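Local coordinates for protein putative thioesterase II (Thermobifida fusca, PDB 3BBJ) that probably hydrolyses acyl-CoA thioesters, as a putative thioesterase II built from two hot-dog domains in tandem, at residues 22-27 with 74-79; 161-166 with 206-211; 224-229 with 259-264; 132-137 with 150-155. All coordinates share one frame; numbering follows the deposited sequence.

Interaction 1: 22-27 with 74-79; sequences YAVELD and AEIETR
In the N-terminal hot-dog domain, strand 21-26 runs antiparallel to strand 72-82, and four backbone hydrogen bonds join 22-27 to 74-79, two between Tyr22 and Ile76 and two between Val24 and Ala74. The straightest, from Ile76 N to Tyr22 O (2.8 Å, 176° at the hydrogen), nevertheless meets the oxygen from above its carbonyl plane, whereas the bonds of the Val24 and Ala74 pair lie in plane. Between these two pairs sits the non-hydrogen-bonded pair Ala23 and Glu75.

Tyr22 shows how one side chain can span several neighbours. Tyr22 CB rests 3.9 Å from Ile76 CB. With CG anti to the carbonyl carbon (chi1 -66°), the ring is carried along the face that holds Ile76 and Val24, and Tyr22 CD1 and CE1 both come to 4.1 Å from Thr78 CG2. Thr78 OG1 lies at the ring edge, close to its plane, and the two side chains cross nearly at right angles. At the tip, the phenol OH is hydrogen-bonded to Glu52.

Tyr22, Val24, Ala74 and Ile76 share this face, and helix 38-51 lies against it through Val44, the packing of helix on sheet that defines the hot dog. Leu26 touches Leu41 of that helix and brings its CG to Ala74 CB. Val24 CG1, in the crowded position between backbone N and carbonyl carbon, touches Ala74 CB at 3.7 Å.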
loop_
_atom_site.group_PDB
_atom_site.type_symbol
_atom_site.label_atom_id
_atom_site.label_comp_id
_atom_site.label_asym_id
_atom_site.label_seq_id
_atom_site.Cartn_x
_atom_site.Cartn_y
_atom_site.Cartn_z
ATOM N N TYR A 22 -24.182 -6.956 -6.621
ATOM C CA TYR A 22 -23.794 -7.330 -7.973
ATOM C C TYR A 22 -23.512 -8.807 -8.058
ATOM O O TYR A 22 -23.220 -9.445 -7.054
ATOM C CB TYR A 22 -22.550 -6.544 -8.392
ATOM C CG TYR A 22 -22.772 -5.052 -8.523
ATOM C CD1 TYR A 22 -22.821 -4.228 -7.406
ATOM C CD2 TYR A 22 -22.909 -4.468 -9.767
ATOM C CE1 TYR A 22 -23.022 -2.850 -7.528
ATOM C CE2 TYR A 22 -23.095 -3.099 -9.902
ATOM C CZ TYR A 22 -23.157 -2.297 -8.789
ATOM O OH TYR A 22 -23.364 -0.939 -8.960
ATOM N N ALA A 23 -23.632 -9.348 -9.264
ATOM C CA ALA A 23 -23.344 -10.750 -9.532
ATOM C C ALA A 23 -22.206 -10.820 -10.538
ATOM O O ALA A 23 -22.094 -9.966 -11.423
ATOM C CB ALA A 23 -24.579 -11.465 -10.080
ATOM N N VAL A 24 -21.366 -11.838 -10.395
ATOM C CA VAL A 24 -20.235 -12.033 -11.283
ATOM C C VAL A 24 -20.008 -13.543 -11.484
ATOM O O VAL A 24 -20.340 -14.346 -10.614
ATOM C CB VAL A 24 -18.974 -11.324 -10.680
ATOM C CG1 VAL A 24 -18.472 -12.063 -9.436
ATOM C CG2 VAL A 24 -17.868 -11.195 -11.700
ATOM N N GLU A 25 -19.478 -13.914 -12.645
ATOM C CA GLU A 25 -19.061 -15.298 -12.940
ATOM C C GLU A 25 -17.541 -15.382 -13.020
ATOM O O GLU A 25 -16.926 -14.782 -13.897
ATOM C CB GLU A 25 -19.665 -15.800 -14.272
ATOM C CG GLU A 25 -20.821 -16.793 -14.111
ATOM C CD GLU A 25 -20.344 -18.217 -13.837
ATOM O OE1 GLU A 25 -19.297 -18.632 -14.389
ATOM O OE2 GLU A 25 -21.028 -18.933 -13.077
ATOM N N LEU A 26 -16.934 -16.131 -12.113
ATOM C CA LEU A 26 -15.477 -16.252 -12.106
ATOM C C LEU A 26 -15.065 -17.245 -13.180
ATOM O O LEU A 26 -15.476 -18.399 -13.172
ATOM C CB LEU A 26 -14.936 -16.650 -10.730
ATOM C CG LEU A 26 -15.317 -15.704 -9.584
ATOM C CD1 LEU A 26 -14.318 -15.861 -8.487
ATOM C CD2 LEU A 26 -15.398 -14.236 -10.024
ATOM N N ASP A 27 -14.267 -16.746 -14.114
ATOM C CA ASP A 27 -13.846 -17.498 -15.271
ATOM C C ASP A 27 -12.667 -18.399 -14.892
ATOM O O ASP A 27 -11.599 -17.907 -14.500
ATOM C CB ASP A 27 -13.487 -16.504 -16.383
ATOM C CG ASP A 27 -12.959 -17.169 -17.631
ATOM O OD1 ASP A 27 -12.740 -18.395 -17.635
ATOM O OD2 ASP A 27 -12.735 -16.449 -18.603
ATOM N N ALA A 74 -20.148 -15.748 -8.085
ATOM C CA ALA A 74 -19.733 -15.075 -6.871
ATOM C C ALA A 74 -20.602 -13.825 -6.782
ATOM O O ALA A 74 -21.117 -13.353 -7.799
ATOM C CB ALA A 74 -18.281 -14.727 -6.941
ATOM N N GLU A 75 -20.789 -13.298 -5.575
ATOM C CA GLU A 75 -21.661 -12.136 -5.382
ATOM C C GLU A 75 -20.932 -10.998 -4.683
ATOM O O GLU A 75 -20.103 -11.220 -3.807
ATOM C CB GLU A 75 -22.981 -12.512 -4.677
ATOM C CG GLU A 75 -22.890 -13.562 -3.570
ATOM C CD GLU A 75 -22.713 -15.002 -4.080
ATOM O OE1 GLU A 75 -22.849 -15.243 -5.310
ATOM O OE2 GLU A 75 -22.439 -15.890 -3.232
ATOM N N ILE A 76 -21.251 -9.776 -5.099
ATOM C CA ILE A 76 -20.582 -8.571 -4.624
ATOM C C ILE A 76 -21.518 -7.620 -3.877
ATOM O O ILE A 76 -22.620 -7.303 -4.329
ATOM C CB ILE A 76 -19.946 -7.820 -5.785
ATOM C CG1 ILE A 76 -18.811 -8.672 -6.359
ATOM C CG2 ILE A 76 -19.466 -6.413 -5.319
ATOM C CD1 ILE A 76 -18.298 -8.203 -7.710
ATOM N N GLU A 77 -21.018 -7.132 -2.749
ATOM C CA GLU A 77 -21.772 -6.306 -1.824
ATOM C C GLU A 77 -21.002 -4.993 -1.614
ATOM O O GLU A 77 -19.918 -5.009 -1.052
ATOM C CB GLU A 77 -21.883 -7.115 -0.542
ATOM C CG GLU A 77 -22.883 -6.654 0.475
ATOM C CD GLU A 77 -23.099 -7.713 1.554
ATOM O OE1 GLU A 77 -23.446 -8.865 1.190
ATOM O OE2 GLU A 77 -22.924 -7.385 2.754
ATOM N N THR A 78 -21.545 -3.876 -2.106
ATOM C CA THR A 78 -20.853 -2.576 -2.081
ATOM C C THR A 78 -21.388 -1.574 -1.061
ATOM O O THR A 78 -22.493 -1.697 -0.557
ATOM C CB THR A 78 -20.857 -1.884 -3.466
ATOM O OG1 THR A 78 -22.186 -1.519 -3.828
ATOM C CG2 THR A 78 -20.264 -2.788 -4.543
ATOM N N ARG A 79 -20.570 -0.568 -0.753
ATOM C CA ARG A 79 -20.928 0.449 0.240
ATOM C C ARG A 79 -20.092 1.713 0.059
ATOM O O ARG A 79 -18.869 1.657 0.083
ATOM C CB ARG A 79 -20.723 -0.123 1.635
ATOM C CG ARG A 79 -21.355 0.680 2.726
ATOM C CD ARG A 79 -21.502 -0.157 3.977
ATOM N NE ARG A 79 -21.776 0.669 5.145
ATOM C CZ ARG A 79 -20.867 1.085 6.027
ATOM N NH1 ARG A 79 -19.581 0.758 5.914
ATOM N NH2 ARG A 79 -21.259 1.838 7.047
#

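Interaction 2: 161-166 with 206-211; sequences AALARE and VSLLVD
The guanidinium of Arg165 is the one flat side-chain group that spans this contact. Ala162 O lies over one of its faces, 3.7 Å above the plane and displaced from the centre of the group, while Ser207 O and Leu208 CA approach its edge. Both terminal nitrogens reach for that single carbonyl: Arg165 NH2 is 3.1 Å from Ser207 O and Arg165 NH1 3.2 Å, and both bonds are bent and weak. The third nitrogen, NE, turns back in another weak bond to Leu163 O, at the end of its own helix.

Arg165 has positive phi (61°) and closes helix 157-163 in a Schellman motif, and its chain then bends at chi2 and chi3 to bring the guanidinium across to the 3-10 turn at 206-208.

Leu208 CD2 fits against Ala162 CB at 3.9 Å, and its side chain crosses that of Leu163 obliquely, with Leu174 of strand 173-180 touching both leucines. Ser207 OG is hydrogen-bonded to Pro204 O within its own loop. Within this contact the guanidinium meets carbonyl oxygens; with bonds so bent and the arginine exposed, the link is probably soft, and beside it the apolar contact of Leu208 with Ala162 and Leu163 joins helix end and loop.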
loop_
_atom_site.group_PDB
_atom_site.type_symbol
_atom_site.label_atom_id
_atom_site.label_comp_id
_atom_site.label_asym_id
_atom_site.label_seq_id
_atom_site.Cartn_x
_atom_site.Cartn_y
_atom_site.Cartn_z
ATOM N N ALA A 161 16.723 -14.820 -17.919
ATOM C CA ALA A 161 17.862 -15.557 -17.367
ATOM C C ALA A 161 17.628 -15.870 -15.902
ATOM O O ALA A 161 17.947 -16.957 -15.435
ATOM C CB ALA A 161 19.184 -14.764 -17.544
ATOM N N ALA A 162 17.062 -14.910 -15.184
ATOM C CA ALA A 162 16.791 -15.077 -13.755
ATOM C C ALA A 162 15.743 -16.162 -13.495
ATOM O O ALA A 162 15.938 -17.050 -12.675
ATOM C CB ALA A 162 16.337 -13.753 -13.157
ATOM N N LEU A 163 14.624 -16.069 -14.198
ATOM C CA LEU A 163 13.533 -17.025 -14.045
ATOM C C LEU A 163 13.938 -18.432 -14.489
ATOM O O LEU A 163 13.533 -19.411 -13.854
ATOM C CB LEU A 163 12.307 -16.566 -14.842
ATOM C CG LEU A 163 11.618 -15.319 -14.290
ATOM C CD1 LEU A 163 10.650 -14.731 -15.292
ATOM C CD2 LEU A 163 10.933 -15.678 -12.992
ATOM N N ALA A 164 14.736 -18.519 -15.561
ATOM C CA ALA A 164 15.236 -19.795 -16.075
ATOM C C ALA A 164 16.469 -20.307 -15.333
ATOM O O ALA A 164 17.035 -21.311 -15.738
ATOM C CB ALA A 164 15.539 -19.687 -17.572
ATOM N N ARG A 165 16.895 -19.618 -14.273
ATOM C CA ARG A 165 18.027 -20.041 -13.434
ATOM C C ARG A 165 19.389 -20.145 -14.160
ATOM O O ARG A 165 20.331 -20.724 -13.610
ATOM C CB ARG A 165 17.711 -21.377 -12.753
ATOM C CG ARG A 165 16.329 -21.469 -12.132
ATOM C CD ARG A 165 16.147 -20.567 -10.913
ATOM N NE ARG A 165 14.783 -20.023 -10.868
ATOM C CZ ARG A 165 14.324 -19.171 -9.955
ATOM N NH1 ARG A 165 15.110 -18.754 -8.963
ATOM N NH2 ARG A 165 13.065 -18.736 -10.032
ATOM N N GLU A 166 19.506 -19.564 -15.360
ATOM C CA GLU A 166 20.746 -19.621 -16.153
ATOM C C GLU A 166 21.696 -18.432 -15.867
ATOM O O GLU A 166 22.537 -18.076 -16.707
ATOM C CB GLU A 166 20.416 -19.709 -17.661
ATOM C CG GLU A 166 19.832 -18.425 -18.252
ATOM C CD GLU A 166 19.277 -18.558 -19.669
ATOM O OE1 GLU A 166 18.835 -19.663 -20.085
ATOM O OE2 GLU A 166 19.259 -17.512 -20.363
ATOM N N VAL A 206 9.177 -13.580 -5.152
ATOM C CA VAL A 206 9.797 -14.429 -4.161
ATOM C C VAL A 206 10.448 -15.669 -4.767
ATOM O O VAL A 206 11.362 -16.237 -4.176
ATOM C CB VAL A 206 8.778 -14.859 -3.060
ATOM C CG1 VAL A 206 7.646 -15.769 -3.637
ATOM C CG2 VAL A 206 9.498 -15.541 -1.929
ATOM N N SER A 207 9.975 -16.082 -5.939
ATOM C CA SER A 207 10.502 -17.250 -6.606
ATOM C C SER A 207 11.984 -17.076 -6.902
ATOM O O SER A 207 12.695 -18.060 -6.986
ATOM C CB SER A 207 9.715 -17.523 -7.884
ATOM O OG SER A 207 9.867 -16.465 -8.804
ATOM N N LEU A 208 12.440 -15.829 -7.043
ATOM C CA LEU A 208 13.852 -15.527 -7.307
ATOM C C LEU A 208 14.768 -15.617 -6.090
ATOM O O LEU A 208 15.976 -15.508 -6.243
ATOM C CB LEU A 208 13.985 -14.108 -7.851
ATOM C CG LEU A 208 13.354 -13.841 -9.206
ATOM C CD1 LEU A 208 13.560 -12.386 -9.550
ATOM C CD2 LEU A 208 13.949 -14.766 -10.264
ATOM N N LEU A 209 14.199 -15.831 -4.904
ATOM C CA LEU A 209 14.928 -15.702 -3.628
ATOM C C LEU A 209 14.876 -16.918 -2.689
ATOM O O LEU A 209 15.895 -17.296 -2.113
ATOM C CB LEU A 209 14.370 -14.494 -2.870
ATOM C CG LEU A 209 14.309 -13.185 -3.672
ATOM C CD1 LEU A 209 13.368 -12.179 -3.043
ATOM C CD2 LEU A 209 15.714 -12.597 -3.852
ATOM N N VAL A 210 13.686 -17.468 -2.460
ATOM C CA VAL A 210 13.541 -18.711 -1.682
ATOM C C VAL A 210 12.829 -19.715 -2.595
ATOM O O VAL A 210 12.403 -19.354 -3.702
ATOM C CB VAL A 210 12.820 -18.511 -0.313
ATOM C CG1 VAL A 210 13.527 -17.413 0.498
ATOM C CG2 VAL A 210 11.334 -18.161 -0.483
ATOM N N ASP A 211 12.697 -20.961 -2.153
ATOM C CA ASP A 211 12.177 -22.004 -3.045
ATOM C C ASP A 211 10.654 -22.206 -2.947
ATOM O O ASP A 211 10.159 -23.314 -2.755
ATOM C CB ASP A 211 12.979 -23.317 -2.894
ATOM C CG ASP A 211 12.823 -23.971 -1.535
ATOM O OD1 ASP A 211 12.236 -23.346 -0.620
ATOM O OD2 ASP A 211 13.290 -25.127 -1.397
#

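Interaction 3: 224-229 with 259-264; sequences LRAIPE and RLVAQS
Close packing here gathers where the chain leaves strand 217-224 and passes beside the start of strand 260-269. Leu224 pairs with Ala262 as a non-hydrogen-bonded antiparallel pair, and Arg225 N then gives a nearly straight bond to Val261 O (2.9 Å, 168°), arriving from above the carbonyl plane. Leu224 CD1 packs 3.3 Å from the same Val261 O. Farther on, Val261 CG1 meets Pro228 CB at 3.6 Å, and Pro228 also touches helix 191-198.

The buried Arg225 is bent at chi2 and chi3 so that its NH1 reaches Gln263 OE1 at 2.9 Å, with the oxygen near the guanidinium plane and the two flat groups 30° apart. Asp248 of the second subunit joins both ends of this pair, by a salt bridge to Arg225 NH1 and a hydrogen bond from Gln263 NE2.

The partly exposed side is looser. Arg259 lays its guanidinium edge against Ile227 O, with NH1 at 3.2 Å and a weak bond from NH2, while Ala226 CB sits over one face; the stronger partner of Arg259 is Asp255, in a salt bridge.

A classic beta bulge, Val261 and Ala262 set opposite the single residue Leu253, opens this hot-dog sheet strand beside the subunit interface.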
loop_
_atom_site.group_PDB
_atom_site.type_symbol
_atom_site.label_atom_id
_atom_site.label_comp_id
_atom_site.label_asym_id
_atom_site.label_seq_id
_atom_site.Cartn_x
_atom_site.Cartn_y
_atom_site.Cartn_z
ATOM N N LEU A 224 -3.270 4.601 -9.051
ATOM C CA LEU A 224 -3.330 5.034 -10.448
ATOM C C LEU A 224 -2.793 6.449 -10.484
ATOM O O LEU A 224 -3.350 7.309 -9.818
ATOM C CB LEU A 224 -4.771 5.052 -10.952
ATOM C CG LEU A 224 -4.968 5.478 -12.409
ATOM C CD1 LEU A 224 -4.264 4.495 -13.345
ATOM C CD2 LEU A 224 -6.452 5.586 -12.728
ATOM N N ARG A 225 -1.750 6.689 -11.287
ATOM C CA ARG A 225 -1.033 7.962 -11.300
ATOM C C ARG A 225 -1.226 8.838 -12.541
ATOM O O ARG A 225 -1.008 10.055 -12.493
ATOM C CB ARG A 225 0.458 7.677 -11.137
ATOM C CG ARG A 225 0.831 6.902 -9.843
ATOM C CD ARG A 225 0.184 7.488 -8.599
ATOM N NE ARG A 225 0.344 8.950 -8.520
ATOM C CZ ARG A 225 1.447 9.583 -8.112
ATOM N NH1 ARG A 225 2.533 8.911 -7.739
ATOM N NH2 ARG A 225 1.465 10.910 -8.073
ATOM N N ALA A 226 -1.579 8.198 -13.652
ATOM C CA ALA A 226 -1.838 8.850 -14.934
ATOM C C ALA A 226 -2.771 7.933 -15.711
ATOM O O ALA A 226 -2.869 6.738 -15.411
ATOM C CB ALA A 226 -0.547 9.042 -15.711
ATOM N N ILE A 227 -3.478 8.504 -16.683
ATOM C CA ILE A 227 -4.390 7.769 -17.529
ATOM C C ILE A 227 -3.577 7.250 -18.712
ATOM O O ILE A 227 -3.080 8.047 -19.508
ATOM C CB ILE A 227 -5.520 8.680 -18.049
ATOM C CG1 ILE A 227 -6.341 9.265 -16.880
ATOM C CG2 ILE A 227 -6.408 7.920 -19.035
ATOM C CD1 ILE A 227 -7.140 8.249 -16.055
ATOM N N PRO A 228 -3.441 5.912 -18.841
ATOM C CA PRO A 228 -2.630 5.388 -19.917
ATOM C C PRO A 228 -3.401 5.287 -21.225
ATOM O O PRO A 228 -4.632 5.109 -21.233
ATOM C CB PRO A 228 -2.290 3.977 -19.440
ATOM C CG PRO A 228 -3.474 3.566 -18.684
ATOM C CD PRO A 228 -4.036 4.829 -18.039
ATOM N N GLU A 229 -2.670 5.392 -22.327
ATOM C CA GLU A 229 -3.257 5.119 -23.627
ATOM C C GLU A 229 -3.136 3.597 -23.811
ATOM O O GLU A 229 -2.238 2.982 -23.240
ATOM C CB GLU A 229 -2.532 5.891 -24.744
ATOM C CG GLU A 229 -3.448 6.443 -25.841
ATOM C CD GLU A 229 -4.472 7.468 -25.328
ATOM O OE1 GLU A 229 -4.048 8.521 -24.806
ATOM O OE2 GLU A 229 -5.697 7.235 -25.469
ATOM N N ARG A 259 5.173 6.959 -19.274
ATOM C CA ARG A 259 4.490 7.649 -18.182
ATOM C C ARG A 259 4.095 6.659 -17.113
ATOM O O ARG A 259 3.433 5.659 -17.398
ATOM C CB ARG A 259 3.259 8.381 -18.708
ATOM C CG ARG A 259 3.628 9.545 -19.654
ATOM C CD ARG A 259 2.498 9.918 -20.614
ATOM N NE ARG A 259 1.311 10.485 -19.964
ATOM C CZ ARG A 259 0.145 9.866 -19.778
ATOM N NH1 ARG A 259 -0.047 8.624 -20.172
ATOM N NH2 ARG A 259 -0.852 10.509 -19.181
ATOM N N LEU A 260 4.529 6.912 -15.890
ATOM C CA LEU A 260 4.165 6.056 -14.770
ATOM C C LEU A 260 2.637 6.090 -14.612
ATOM O O LEU A 260 2.046 7.164 -14.458
ATOM C CB LEU A 260 4.859 6.527 -13.484
ATOM C CG LEU A 260 4.561 5.772 -12.184
ATOM C CD1 LEU A 260 5.124 4.320 -12.238
ATOM C CD2 LEU A 260 5.072 6.549 -10.930
ATOM N N VAL A 261 2.012 4.920 -14.657
ATOM C CA VAL A 261 0.556 4.816 -14.522
ATOM C C VAL A 261 0.094 4.066 -13.262
ATOM O O VAL A 261 -0.978 4.345 -12.771
ATOM C CB VAL A 261 -0.108 4.156 -15.788
ATOM C CG1 VAL A 261 0.119 5.003 -17.030
ATOM C CG2 VAL A 261 0.432 2.758 -16.013
ATOM N N ALA A 262 0.886 3.113 -12.768
ATOM C CA ALA A 262 0.530 2.292 -11.577
ATOM C C ALA A 262 1.724 2.052 -10.656
ATOM O O ALA A 262 2.832 1.817 -11.130
ATOM C CB ALA A 262 -0.031 0.932 -11.995
ATOM N N GLN A 263 1.470 2.118 -9.345
ATOM C CA GLN A 263 2.443 1.792 -8.293
ATOM C C GLN A 263 1.707 0.862 -7.337
ATOM O O GLN A 263 0.707 1.250 -6.734
ATOM C CB GLN A 263 2.875 3.019 -7.500
ATOM C CG GLN A 263 3.693 4.044 -8.246
ATOM C CD GLN A 263 3.965 5.266 -7.396
ATOM O OE1 GLN A 263 3.070 6.084 -7.147
ATOM N NE2 GLN A 263 5.204 5.406 -6.953
ATOM N N SER A 264 2.214 -0.357 -7.221
ATOM C CA SER A 264 1.577 -1.414 -6.468
ATOM C C SER A 264 2.578 -2.010 -5.497
ATOM O O SER A 264 3.745 -2.162 -5.808
ATOM C CB SER A 264 1.092 -2.511 -7.438
ATOM O OG SER A 264 0.318 -3.521 -6.795
#

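Interaction 4: 132-137 with 150-155; sequences CRRVDP and RVDVDF
Arg134, Phe155 and Asp154 bury the most surface where the short, weakly bonded strand at about 133-134 borders strand 151-155. Arg134 runs extended from the backbone (CG anti to N, chi1 -176°) and bends only at chi3, which lays it alongside Asp154 with both side chains pointing the same way. The grip is side-on. Arg134 NE reaches Asp154 OD1 at 3.0 Å, from above the carboxylate plane, while NH2 meets OD1 and, at 3.3 Å, OD2 on their syn lone pairs. A second aspartate completes the network differently: Asp152 CB lies over the centre of the guanidinium, and its carboxylate stacks at 22° to that plane. Asp152 OD2, 3.3 Å from Arg134 NH1, pairs through charge alone and takes a hydrogen bond from Ala182 N. The guanidinium would be expected to favour the ionised form of both aspartates. Asp154 OD2 has a second partner in Gln129 NE2.

Phe155 joins the strands through its backbone. Arg133 N to Phe155 O (2.8 Å) and Phe155 N to Arg133 O are both nearly straight, and Phe155 sets its ring edge, through CD2, 3.5 Å from Arg133 O. The Phe155 side chain also touches Phe235 and Pro203. A water bridges Val135 N and Val153 O where direct pairing ends.

Strand 133-134 is an outermost strand within this chain, paired only briefly with strand 151-155 at the edge of the C-terminal hot-dog domain.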
loop_
_atom_site.group_PDB
_atom_site.type_symbol
_atom_site.label_atom_id
_atom_site.label_comp_id
_atom_site.label_asym_id
_atom_site.label_seq_id
_atom_site.Cartn_x
_atom_site.Cartn_y
_atom_site.Cartn_z
ATOM N N CYS A 132 12.973 -8.340 -25.981
ATOM C CA CYS A 132 12.530 -9.145 -24.841
ATOM C C CYS A 132 12.102 -10.535 -25.283
ATOM O O CYS A 132 11.823 -10.773 -26.462
ATOM C CB CYS A 132 11.375 -8.462 -24.096
ATOM S SG CYS A 132 11.844 -6.951 -23.246
ATOM N N ARG A 133 12.009 -11.427 -24.303
ATOM C CA ARG A 133 11.763 -12.833 -24.538
ATOM C C ARG A 133 10.518 -13.345 -23.816
ATOM O O ARG A 133 10.335 -13.129 -22.623
ATOM C CB ARG A 133 13.001 -13.607 -24.093
ATOM C CG ARG A 133 13.028 -15.053 -24.526
ATOM C CD ARG A 133 14.435 -15.612 -24.404
ATOM N NE ARG A 133 14.460 -17.071 -24.429
ATOM C CZ ARG A 133 15.568 -17.802 -24.336
ATOM N NH1 ARG A 133 16.759 -17.216 -24.221
ATOM N NH2 ARG A 133 15.483 -19.130 -24.356
ATOM N N ARG A 134 9.677 -14.049 -24.565
ATOM C CA ARG A 134 8.435 -14.613 -24.059
ATOM C C ARG A 134 8.555 -16.137 -23.989
ATOM O O ARG A 134 9.263 -16.753 -24.787
ATOM C CB ARG A 134 7.293 -14.209 -24.990
ATOM C CG ARG A 134 5.910 -14.632 -24.543
ATOM C CD ARG A 134 4.856 -14.204 -25.551
ATOM N NE ARG A 134 4.906 -12.766 -25.804
ATOM C CZ ARG A 134 4.148 -12.126 -26.695
ATOM N NH1 ARG A 134 3.248 -12.778 -27.427
ATOM N NH2 ARG A 134 4.285 -10.813 -26.851
ATOM N N VAL A 135 7.872 -16.730 -23.014
ATOM C CA VAL A 135 7.827 -18.182 -22.852
ATOM C C VAL A 135 6.449 -18.659 -23.325
ATOM O O VAL A 135 5.429 -18.319 -22.725
ATOM C CB VAL A 135 8.051 -18.595 -21.388
ATOM C CG1 VAL A 135 8.074 -20.097 -21.263
ATOM C CG2 VAL A 135 9.335 -18.029 -20.873
ATOM N N ASP A 136 6.422 -19.419 -24.420
ATOM C CA ASP A 136 5.158 -19.911 -24.985
ATOM C C ASP A 136 4.495 -20.835 -23.964
ATOM O O ASP A 136 5.098 -21.832 -23.566
ATOM C CB ASP A 136 5.384 -20.640 -26.316
ATOM N N PRO A 137 3.274 -20.476 -23.501
ATOM C CA PRO A 137 2.646 -21.333 -22.505
ATOM C C PRO A 137 2.363 -22.695 -23.102
ATOM O O PRO A 137 1.835 -22.798 -24.227
ATOM C CB PRO A 137 1.331 -20.603 -22.148
ATOM C CG PRO A 137 1.494 -19.213 -22.645
ATOM C CD PRO A 137 2.425 -19.309 -23.828
ATOM N N ARG A 150 -3.715 -16.178 -20.236
ATOM C CA ARG A 150 -4.571 -14.977 -20.200
ATOM C C ARG A 150 -3.788 -13.666 -20.452
ATOM O O ARG A 150 -4.377 -12.621 -20.813
ATOM C CB ARG A 150 -5.279 -14.886 -18.844
ATOM C CG ARG A 150 -6.111 -16.120 -18.432
ATOM C CD ARG A 150 -7.360 -16.302 -19.330
ATOM N NE ARG A 150 -7.030 -16.894 -20.631
ATOM C CZ ARG A 150 -7.004 -18.202 -20.905
ATOM N NH1 ARG A 150 -7.305 -19.112 -19.987
ATOM N NH2 ARG A 150 -6.673 -18.596 -22.122
ATOM N N VAL A 151 -2.468 -13.749 -20.298
ATOM C CA VAL A 151 -1.596 -12.611 -20.462
ATOM C C VAL A 151 -0.340 -13.004 -21.209
ATOM O O VAL A 151 0.174 -14.120 -21.037
ATOM C CB VAL A 151 -1.146 -12.038 -19.076
ATOM C CG1 VAL A 151 -2.219 -11.122 -18.470
ATOM C CG2 VAL A 151 -0.782 -13.191 -18.114
ATOM N N ASP A 152 0.163 -12.067 -22.016
ATOM C CA ASP A 152 1.438 -12.236 -22.704
ATOM C C ASP A 152 2.398 -11.417 -21.863
ATOM O O ASP A 152 2.112 -10.268 -21.559
ATOM C CB ASP A 152 1.413 -11.698 -24.138
ATOM C CG ASP A 152 0.616 -12.571 -25.095
ATOM O OD1 ASP A 152 0.322 -13.742 -24.760
ATOM O OD2 ASP A 152 0.283 -12.073 -26.199
ATOM N N VAL A 153 3.502 -12.033 -21.448
ATOM C CA VAL A 153 4.491 -11.389 -20.609
ATOM C C VAL A 153 5.857 -11.552 -21.260
ATOM O O VAL A 153 6.343 -12.661 -21.415
ATOM C CB VAL A 153 4.503 -12.030 -19.225
ATOM C CG1 VAL A 153 5.520 -11.350 -18.327
ATOM C CG2 VAL A 153 3.102 -11.980 -18.614
ATOM N N ASP A 154 6.454 -10.438 -21.654
ATOM C CA ASP A 154 7.765 -10.419 -22.280
ATOM C C ASP A 154 8.740 -9.977 -21.230
ATOM O O ASP A 154 8.521 -8.945 -20.593
ATOM C CB ASP A 154 7.783 -9.389 -23.403
ATOM C CG ASP A 154 6.783 -9.704 -24.504
ATOM O OD1 ASP A 154 6.997 -10.705 -25.228
ATOM O OD2 ASP A 154 5.802 -8.940 -24.644
ATOM N N PHE A 155 9.807 -10.740 -21.046
ATOM C CA PHE A 155 10.818 -10.432 -20.045
ATOM C C PHE A 155 12.084 -9.901 -20.700
ATOM O O PHE A 155 12.449 -10.344 -21.778
ATOM C CB PHE A 155 11.183 -11.702 -19.285
ATOM C CG PHE A 155 10.017 -12.391 -18.649
ATOM C CD1 PHE A 155 9.531 -11.967 -17.419
ATOM C CD2 PHE A 155 9.424 -13.489 -19.257
ATOM C CE1 PHE A 155 8.465 -12.616 -16.806
ATOM C CE2 PHE A 155 8.355 -14.142 -18.657
ATOM C CZ PHE A 155 7.877 -13.709 -17.425
HETATM O O HOH W 1 6.145 -15.176 -21.161
#

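Interaction 1 is the buried contact of the four and belongs to the N-terminal half; the other three lie in the C-terminal half, with interaction 2 at the surface and interactions 3 and 4 partly buried. Regular backbone pairing and apolar side chains dominate interaction 1, whereas interactions 2, 3 and 4 add arginines, which meet a carbonyl in 2, an amide and a carbonyl in 3, and carboxylates in 4. Interactions 2 and 4 touch directly: Leu163 CD1 lies 3.4 Å from Phe155 CE1, as helix 157-163 follows strand 151-155 in the chain. Interactions 2 and 3 both reach the second subunit, 2 by packing and 3 also by polar bonds. Centres of interactions 1 and 2 stand about 36 Å apart.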